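Side-chain contact in carboxypeptidase A (Helicoverpa armigera, PDB 1JQG), which probably acts as a zinc-dependent metallocarboxypeptidase of the M14 family, removing residues from the C-terminal end of peptides: residues M311-Y316 with F356-A361. Residues are numbered along the deposited sequence; the frame is centred on the assembly and turned at random.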
# COMPACT_ATOMS: atom_id res chain seq x y z
N MET A 311 3.36 9.04 5.64
CA MET A 311 2.43 10.08 5.30
C MET A 311 1.01 9.57 5.14
O MET A 311 0.79 8.39 4.90
CB MET A 311 2.77 10.82 3.99
CG MET A 311 3.45 9.99 2.93
SD MET A 311 4.25 10.82 1.57
CE MET A 311 5.92 11.07 2.06
N ILE A 312 0.05 10.43 5.42
CA ILE A 312 -1.37 10.15 5.20
C ILE A 312 -1.89 11.12 4.15
O ILE A 312 -1.82 12.31 4.48
CB ILE A 312 -2.15 10.33 6.52
CG1 ILE A 312 -1.71 9.28 7.56
CG2 ILE A 312 -3.66 10.24 6.43
CD1 ILE A 312 -2.16 9.60 8.96
N LEU A 313 -2.23 10.63 2.95
CA LEU A 313 -2.64 11.52 1.85
C LEU A 313 -4.13 11.35 1.52
O LEU A 313 -4.76 10.35 1.89
CB LEU A 313 -1.88 11.21 0.54
CG LEU A 313 -0.35 11.25 0.65
CD1 LEU A 313 0.19 12.45 1.43
CD2 LEU A 313 0.23 10.01 1.33
N TYR A 314 -4.63 12.33 0.83
CA TYR A 314 -6.03 12.39 0.40
C TYR A 314 -6.14 13.38 -0.74
O TYR A 314 -5.14 13.88 -1.25
CB TYR A 314 -6.92 12.90 1.56
CG TYR A 314 -6.53 14.33 2.03
CD1 TYR A 314 -7.00 15.45 1.32
CD2 TYR A 314 -5.72 14.52 3.16
CE1 TYR A 314 -6.64 16.75 1.74
CE2 TYR A 314 -5.36 15.81 3.57
CZ TYR A 314 -5.81 16.93 2.85
OH TYR A 314 -5.45 18.18 3.23
N GLY A 315 -7.35 13.64 -1.11
CA GLY A 315 -7.63 14.65 -2.13
C GLY A 315 -8.31 14.07 -3.29
O GLY A 315 -9.47 13.70 -3.18
N TYR A 316 -7.49 14.07 -4.25
CA TYR A 316 -7.69 13.56 -5.57
C TYR A 316 -6.29 13.79 -6.21
O TYR A 316 -5.76 14.87 -6.23
CB TYR A 316 -8.85 14.29 -6.27
CG TYR A 316 -10.26 13.78 -5.83
CD1 TYR A 316 -10.52 12.40 -5.61
CD2 TYR A 316 -11.29 14.70 -5.63
CE1 TYR A 316 -11.81 11.97 -5.21
CE2 TYR A 316 -12.56 14.28 -5.23
CZ TYR A 316 -12.83 12.92 -5.02
OH TYR A 316 -14.07 12.53 -4.64
N PHE A 356 -1.37 15.21 -4.74
CA PHE A 356 -0.69 16.00 -5.73
C PHE A 356 0.34 16.93 -5.10
O PHE A 356 1.39 17.11 -5.69
CB PHE A 356 -1.70 16.82 -6.54
CG PHE A 356 -1.12 17.68 -7.63
CD1 PHE A 356 -0.92 17.20 -8.90
CD2 PHE A 356 -0.78 19.01 -7.36
CE1 PHE A 356 -0.38 18.01 -9.90
CE2 PHE A 356 -0.23 19.83 -8.33
CZ PHE A 356 -0.02 19.31 -9.60
N HIS A 357 -0.00 17.56 -3.98
CA HIS A 357 0.80 18.53 -3.31
C HIS A 357 2.02 17.92 -2.66
O HIS A 357 3.10 18.52 -2.77
CB HIS A 357 -0.00 19.30 -2.24
CG HIS A 357 -1.07 20.19 -2.80
ND1 HIS A 357 -0.99 20.73 -4.09
CD2 HIS A 357 -2.22 20.67 -2.26
CE1 HIS A 357 -2.06 21.48 -4.31
NE2 HIS A 357 -2.81 21.45 -3.22
N VAL A 358 1.85 16.80 -1.98
CA VAL A 358 2.96 16.14 -1.28
C VAL A 358 3.85 15.34 -2.22
O VAL A 358 5.07 15.44 -2.21
CB VAL A 358 2.43 15.23 -0.17
CG1 VAL A 358 3.51 14.44 0.56
CG2 VAL A 358 1.64 16.10 0.83
N LEU A 359 3.27 14.45 -3.03
CA LEU A 359 4.05 13.62 -3.94
C LEU A 359 4.05 14.18 -5.35
O LEU A 359 4.82 15.10 -5.65
CB LEU A 359 3.56 12.16 -3.94
CG LEU A 359 3.63 11.44 -2.58
CD1 LEU A 359 2.99 10.05 -2.64
CD2 LEU A 359 5.08 11.38 -2.14
N TYR A 360 3.25 13.61 -6.24
CA TYR A 360 3.21 14.02 -7.64
C TYR A 360 1.85 13.65 -8.25
O TYR A 360 1.07 12.86 -7.70
CB TYR A 360 4.32 13.36 -8.45
CG TYR A 360 4.73 14.13 -9.69
CD1 TYR A 360 5.68 15.15 -9.63
CD2 TYR A 360 4.20 13.86 -10.95
CE1 TYR A 360 6.06 15.86 -10.75
CE2 TYR A 360 4.57 14.57 -12.08
CZ TYR A 360 5.50 15.57 -11.97
OH TYR A 360 5.92 16.31 -13.06
N ALA A 361 1.57 14.21 -9.43
CA ALA A 361 0.28 13.94 -10.08
C ALA A 361 0.08 12.44 -10.28
O ALA A 361 0.94 11.74 -10.76
CB ALA A 361 0.15 14.75 -11.37
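Leu313 and Val358 mark the nearest backbone approach, their CA atoms 7.9 Å apart, so strand 311-314 and the end of helix 355-358 meet through side chains, with no hydrogen bond between the segments. The sulfur of Met311 makes two of the three closest contacts: SD lies 3.8 Å from Val358 CG1 and equally 3.8 Å from Leu359 CD2. The thioether runs past Val358 in the opposite sense and crosses Leu359 at a slant. Leu313 adds a branch, its CD1 sitting 3.9 Å from Val358 CB and near both of that residue's methyls. With CG1 anti to the backbone N of Val358 (chi1 177°), this methyl is turned toward the strand, where it touches both Met311 SD and, at 4.0 Å, Leu313 CD1. Leu359 extends the apolar patch beyond Val358. Strand 311-314 is held along both edges by backbone hydrogen bonds, Met311 with Glu382 and Ile312 with Ile351, within the mixed sheet of the carboxypeptidase fold. The side chain of Met311 is about 4 Å from that of Glu382, the predicted proton donor/acceptor. With apolar carbon and sulfur contacts and no hydrogen bond, van der Waals packing joins the helix end to a sheet strand beside the probable active site.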